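Pheromone cOB1/lipoprotein, YaeC family (Enterococcus faecalis, PDB 4EF1) probably binds methionine as the substrate-binding lipoprotein of an uptake system, and is also the precursor of the sex pheromone cOB1. Local coordinates at residues V76-I81 and N203-R208; S4-G9 and D52-Y57. All coordinates share one frame; numbering follows the deposited sequence.

Contact 1 of 2, residues V76-I81 and N203-R208; sequences VNAGAI and NIIAVR. With MSE (selenomethionine), chain C.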
loop_
_atom_site.group_PDB
_atom_site.type_symbol
_atom_site.label_atom_id
_atom_site.label_comp_id
_atom_site.label_asym_id
_atom_site.label_seq_id
_atom_site.Cartn_x
_atom_site.Cartn_y
_atom_site.Cartn_z
ATOM N N VAL A 76 6.441 16.464 -0.522
ATOM C CA VAL A 76 6.726 16.194 0.888
ATOM C C VAL A 76 5.658 15.246 1.480
ATOM O O VAL A 76 4.555 15.123 1.016
ATOM C CB VAL A 76 6.853 17.490 1.764
ATOM C CG1 VAL A 76 8.049 18.314 1.381
ATOM C CG2 VAL A 76 5.580 18.333 1.701
ATOM N N ASN A 77 6.065 14.532 2.505
ATOM C CA ASN A 77 5.203 13.650 3.267
ATOM C C ASN A 77 4.488 14.440 4.353
ATOM O O ASN A 77 5.120 14.875 5.328
ATOM C CB ASN A 77 6.084 12.558 3.871
ATOM C CG ASN A 77 5.351 11.617 4.767
ATOM O OD1 ASN A 77 4.110 11.672 4.951
ATOM N ND2 ASN A 77 6.124 10.692 5.319
ATOM N N ALA A 78 3.169 14.580 4.207
ATOM C CA ALA A 78 2.347 15.283 5.207
ATOM C C ALA A 78 1.934 14.428 6.420
ATOM O O ALA A 78 1.340 14.954 7.365
ATOM C CB ALA A 78 1.111 15.858 4.550
ATOM N N GLY A 79 2.142 13.119 6.374
ATOM C CA GLY A 79 1.915 12.275 7.550
ATOM C C GLY A 79 1.331 10.919 7.193
ATOM O O GLY A 79 0.527 10.806 6.295
ATOM N N ALA A 80 1.750 9.891 7.930
ATOM C CA ALA A 80 1.229 8.531 7.757
ATOM C C ALA A 80 -0.173 8.457 8.364
ATOM O O ALA A 80 -0.418 8.983 9.476
ATOM C CB ALA A 80 2.120 7.536 8.454
ATOM N N ILE A 81 -1.039 7.722 7.696
ATOM C CA ILE A 81 -2.430 7.548 8.125
ATOM C C ILE A 81 -2.790 6.101 8.494
ATOM O O ILE A 81 -3.467 5.858 9.480
ATOM C CB ILE A 81 -3.369 8.036 7.058
ATOM C CG1 ILE A 81 -3.060 9.461 6.640
ATOM C CG2 ILE A 81 -4.824 7.924 7.531
ATOM C CD1 ILE A 81 -3.059 10.522 7.725
ATOM N N ASN A 203 0.711 4.159 4.729
ATOM C CA ASN A 203 0.256 4.969 3.616
ATOM C C ASN A 203 0.126 6.416 4.091
ATOM O O ASN A 203 -0.429 6.668 5.169
ATOM C CB ASN A 203 -1.065 4.463 3.065
ATOM C CG ASN A 203 -0.908 3.224 2.195
ATOM O OD1 ASN A 203 -1.668 3.007 1.237
ATOM N ND2 ASN A 203 0.098 2.394 2.526
ATOM N N ILE A 204 0.562 7.354 3.247
ATOM C CA ILE A 204 0.680 8.750 3.638
ATOM C C ILE A 204 -0.187 9.717 2.829
ATOM O O ILE A 204 -0.711 9.395 1.744
ATOM C CB ILE A 204 2.153 9.267 3.515
ATOM C CG1 ILE A 204 2.630 9.327 2.047
ATOM C CG2 ILE A 204 3.121 8.486 4.375
ATOM C CD1 ILE A 204 4.041 9.853 1.899
ATOM N N ILE A 205 -0.287 10.928 3.367
ATOM C CA ILE A 205 -0.803 12.066 2.606
ATOM C C ILE A 205 0.448 12.725 2.063
ATOM O O ILE A 205 1.319 13.059 2.824
ATOM C CB ILE A 205 -1.561 13.079 3.450
ATOM C CG1 ILE A 205 -2.789 12.428 4.090
ATOM C CG2 ILE A 205 -1.963 14.295 2.612
ATOM C CD1 ILE A 205 -3.814 11.938 3.089
ATOM N N ALA A 206 0.494 12.952 0.754
ATOM C CA ALA A 206 1.646 13.633 0.123
ATOM C C ALA A 206 1.138 14.920 -0.527
ATOM O O ALA A 206 0.071 14.932 -1.059
ATOM C CB ALA A 206 2.292 12.719 -0.910
ATOM N N VAL A 207 1.950 15.964 -0.510
ATOM C CA VAL A 207 1.631 17.264 -1.128
ATOM C C VAL A 207 2.866 17.810 -1.803
ATOM O O VAL A 207 3.962 17.296 -1.572
ATOM C CB VAL A 207 1.104 18.310 -0.073
ATOM C CG1 VAL A 207 -0.213 17.808 0.541
ATOM C CG2 VAL A 207 2.147 18.635 1.013
ATOM N N ARG A 208 2.706 18.872 -2.612
ATOM C CA ARG A 208 3.848 19.546 -3.217
ATOM C C ARG A 208 4.574 20.295 -2.101
ATOM O O ARG A 208 3.946 20.741 -1.114
ATOM C CB ARG A 208 3.407 20.521 -4.330
ATOM C CG ARG A 208 2.829 19.854 -5.578
ATOM C CD ARG A 208 2.551 20.840 -6.725
ATOM N NE ARG A 208 1.571 21.848 -6.337
ATOM C CZ ARG A 208 0.251 21.663 -6.224
ATOM N NH1 ARG A 208 -0.323 20.529 -6.560
ATOM N NH2 ARG A 208 -0.521 22.665 -5.859
HETATM N N MSE C 301 -1.988 0.767 -0.541
HETATM C CA MSE C 301 -0.676 0.133 -0.963
HETATM C C MSE C 301 -0.009 -0.663 0.163
HETATM O O MSE C 301 0.037 -0.187 1.308
HETATM O OXT MSE C 301 0.562 -1.759 -0.083
HETATM C CB MSE C 301 0.295 1.160 -1.546
HETATM C CG MSE C 301 1.578 0.580 -2.154
HETATM SE SE MSE C 301 2.822 1.982 -2.587
HETATM C CE MSE C 301 1.853 2.850 -4.094
#
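The side chains of Asn77 and Ile204 cross at about a right angle on one face of an antiparallel strand pair. The pair belongs to the mixed sheet of one lobe of this periplasmic-binding-protein fold. Backbone bonds join the strands from Val76 and Val207 to Ile81 and Asn203. Asn77 can be followed outward. Asn77 CB lies 3.9 Å from Ile204 CD1, and Asn77 CG is 3.6 Å from the same methyl. Asn77 OD1 rests 3.4 Å from Ile204 CG2, and ND2 lies farther from that methyl. CG stands anti to the backbone N (chi1 176°), which sets the amide on the carbonyl side, where OD1 meets Gly79 N. Asn77 OD1 accepts from Gly79 N at 2.8 Å, an Asx turn, with the donor above the carbonyl plane. Gly79 has positive phi (143°), where a side chain would jam against the preceding carbonyl O. Val76 CG2 packs on Val207 CG2 on the other face. Ala78 CB and Ile81 CG1 both touch Ile205, and helix 215-225 touches Ala78, Ile81 and Val207. At the far end Asn203 OD1 accepts from His15 NE2 and from the selenomethionine N at 2.9 Å, while Asn203 ND2 donates to the ligand carboxylate O at 2.9 Å.

Contact 2 of 2, residues S4-G9 and D52-Y57; sequences SVLKVG and DIDANY
Asp54 has CG anti to its own carbonyl carbon (chi1 -56°), and this carries its carboxylate to the backbone of Lys7. Ile53 has CG1 between its backbone N and carbonyl carbon (chi1 60°), and CD1 then extends over Gly9. Asp54 OD2 accepts from Lys7 N at 2.9 Å. The N-H points almost straight at the oxygen, but it comes from the anti side and out of the carboxylate plane. The return bond is Asp54 N to Lys7 O at 2.8 Å. Lys7 O also accepts a longer bond from Ala55 N, at 3.2 Å. Asp54 thus grips Lys7 at both N and O, just where the turn becomes strand. The Lys7 ammonium is not in contact with this carboxylate: Lys7 NZ and Asp54 OD2 are 6.6 Å apart. On the way past, Asp54 CB lies 3.9 Å from Leu6 CD1, the two side chains crossing at a slant.

Beyond this point the strands run parallel. Gly9 N donates to Ala55 O, and Tyr57 N donates to Gly9 O at 2.8 Å. Gly9 is tightly placed. Ile53 CD1 sits 3.8 Å from Gly9 CA, and a CB on this residue would clash with that methyl. On the opposite face Val8 CG2 faces Ala55 CB. Val8 CG1 touches Tyr57 CB. Helices 12-28 and 215-225 cover Val8. The Tyr57 ring lies away from strand 4-9, edge-to-face with His15, and its OH bonds to His82 ND1. Asn56 ND2 bonds to Asn45 OD1. Strand 31-37 flanks strand 4-9 on its other edge. The strand order 31-37, 4-10, 55-60, with helices between them in sequence, is the beta-alpha-beta arrangement of an alpha/beta lobe in periplasmic binding proteins.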
loop_
_atom_site.group_PDB
_atom_site.type_symbol
_atom_site.label_atom_id
_atom_site.label_comp_id
_atom_site.label_asym_id
_atom_site.label_seq_id
_atom_site.Cartn_x
_atom_site.Cartn_y
_atom_site.Cartn_z
ATOM N N SER A 4 -13.171 26.235 2.398
ATOM C CA SER A 4 -11.876 26.118 1.616
ATOM C C SER A 4 -11.779 24.749 0.904
ATOM O O SER A 4 -11.814 23.745 1.580
ATOM C CB SER A 4 -10.616 26.232 2.502
ATOM O OG SER A 4 -10.479 27.482 3.149
ATOM N N VAL A 5 -11.597 24.711 -0.415
ATOM C CA VAL A 5 -11.580 23.440 -1.160
ATOM C C VAL A 5 -10.227 22.712 -0.983
ATOM O O VAL A 5 -9.173 23.347 -0.974
ATOM C CB VAL A 5 -11.872 23.640 -2.663
ATOM C CG1 VAL A 5 -11.975 22.304 -3.415
ATOM C CG2 VAL A 5 -13.111 24.470 -2.884
ATOM N N LEU A 6 -10.259 21.395 -0.800
ATOM C CA LEU A 6 -9.034 20.573 -0.743
ATOM C C LEU A 6 -9.309 19.352 -1.602
ATOM O O LEU A 6 -10.189 18.533 -1.287
ATOM C CB LEU A 6 -8.642 20.185 0.686
ATOM C CG LEU A 6 -7.298 19.429 0.839
ATOM C CD1 LEU A 6 -6.099 20.265 0.428
ATOM C CD2 LEU A 6 -7.121 18.947 2.264
ATOM N N LYS A 7 -8.612 19.267 -2.731
ATOM C CA LYS A 7 -8.800 18.157 -3.677
ATOM C C LYS A 7 -7.786 17.068 -3.412
ATOM O O LYS A 7 -6.575 17.310 -3.586
ATOM C CB LYS A 7 -8.673 18.633 -5.122
ATOM C CG LYS A 7 -9.924 19.278 -5.694
ATOM C CD LYS A 7 -9.736 19.667 -7.160
ATOM C CE LYS A 7 -11.023 20.221 -7.742
ATOM N NZ LYS A 7 -10.781 21.248 -8.789
ATOM N N VAL A 8 -8.249 15.872 -3.034
ATOM C CA VAL A 8 -7.330 14.752 -2.723
ATOM C C VAL A 8 -7.503 13.567 -3.702
ATOM O O VAL A 8 -8.631 13.106 -3.960
ATOM C CB VAL A 8 -7.478 14.299 -1.263
ATOM C CG1 VAL A 8 -6.386 13.315 -0.922
ATOM C CG2 VAL A 8 -7.425 15.509 -0.300
ATOM N N GLY A 9 -6.410 13.098 -4.293
ATOM C CA GLY A 9 -6.457 11.927 -5.187
ATOM C C GLY A 9 -6.208 10.692 -4.353
ATOM O O GLY A 9 -5.362 10.722 -3.439
ATOM N N ASP A 52 -3.695 18.845 -10.823
ATOM C CA ASP A 52 -5.070 18.286 -10.940
ATOM C C ASP A 52 -5.671 18.010 -9.570
ATOM O O ASP A 52 -6.895 18.084 -9.386
ATOM C CB ASP A 52 -5.087 17.003 -11.787
ATOM C CG ASP A 52 -4.810 17.230 -13.232
ATOM O OD1 ASP A 52 -4.894 18.367 -13.741
ATOM O OD2 ASP A 52 -4.502 16.196 -13.864
ATOM N N ILE A 53 -4.795 17.704 -8.599
ATOM C CA ILE A 53 -5.147 17.507 -7.192
ATOM C C ILE A 53 -4.160 18.320 -6.286
ATOM O O ILE A 53 -3.041 18.628 -6.684
ATOM C CB ILE A 53 -5.153 15.993 -6.829
ATOM C CG1 ILE A 53 -3.775 15.357 -7.064
ATOM C CG2 ILE A 53 -6.220 15.259 -7.677
ATOM C CD1 ILE A 53 -3.669 13.849 -6.920
ATOM N N ASP A 54 -4.599 18.643 -5.073
ATOM C CA ASP A 54 -3.783 19.368 -4.085
ATOM C C ASP A 54 -2.978 18.426 -3.173
ATOM O O ASP A 54 -1.961 18.827 -2.583
ATOM C CB ASP A 54 -4.693 20.196 -3.193
ATOM C CG ASP A 54 -5.578 21.149 -3.972
ATOM O OD1 ASP A 54 -5.100 21.718 -4.969
ATOM O OD2 ASP A 54 -6.760 21.303 -3.584
ATOM N N ALA A 55 -3.426 17.176 -3.070
ATOM C CA ALA A 55 -2.783 16.171 -2.207
ATOM C C ALA A 55 -3.090 14.791 -2.778
ATOM O O ALA A 55 -4.029 14.634 -3.598
ATOM C CB ALA A 55 -3.319 16.263 -0.788
ATOM N N ASN A 56 -2.322 13.801 -2.366
ATOM C CA ASN A 56 -2.709 12.425 -2.656
ATOM C C ASN A 56 -2.602 11.531 -1.424
ATOM O O ASN A 56 -1.952 11.862 -0.413
ATOM C CB ASN A 56 -2.092 11.878 -3.964
ATOM C CG ASN A 56 -0.587 11.660 -3.883
ATOM O OD1 ASN A 56 -0.038 11.190 -2.854
ATOM N ND2 ASN A 56 0.083 11.936 -4.989
ATOM N N TYR A 57 -3.327 10.425 -1.501
ATOM C CA TYR A 57 -3.462 9.462 -0.438
ATOM C C TYR A 57 -3.569 8.059 -1.080
ATOM O O TYR A 57 -4.664 7.578 -1.398
ATOM C CB TYR A 57 -4.740 9.795 0.349
ATOM C CG TYR A 57 -5.049 8.875 1.527
ATOM C CD1 TYR A 57 -4.041 8.247 2.293
ATOM C CD2 TYR A 57 -6.375 8.667 1.916
ATOM C CE1 TYR A 57 -4.363 7.427 3.403
ATOM C CE2 TYR A 57 -6.695 7.861 2.998
ATOM C CZ TYR A 57 -5.714 7.234 3.736
ATOM O OH TYR A 57 -6.137 6.475 4.806
#

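Overall arrangement
From the N terminus, strand 4-10 is followed by helix 12-28, strand 31-37 and helix 43-50. Contact 2 then closes this loop by bringing 52-57 beside 4-9. Contact 1 opens later, at 76-81, so the two are in series and neither nests in nor crosses the other. Its loop is far longer, with 121 residues between the segments. The chain passes through the second sheet before 203-208 returns to the first. Strand 203-208 lies between 55-60 and 75-83, and Ala206 N probably bonds to Asn56 O. The two contacts therefore join through neighbouring strands of one six-stranded sheet, tying the N-terminal strands to the returning chain.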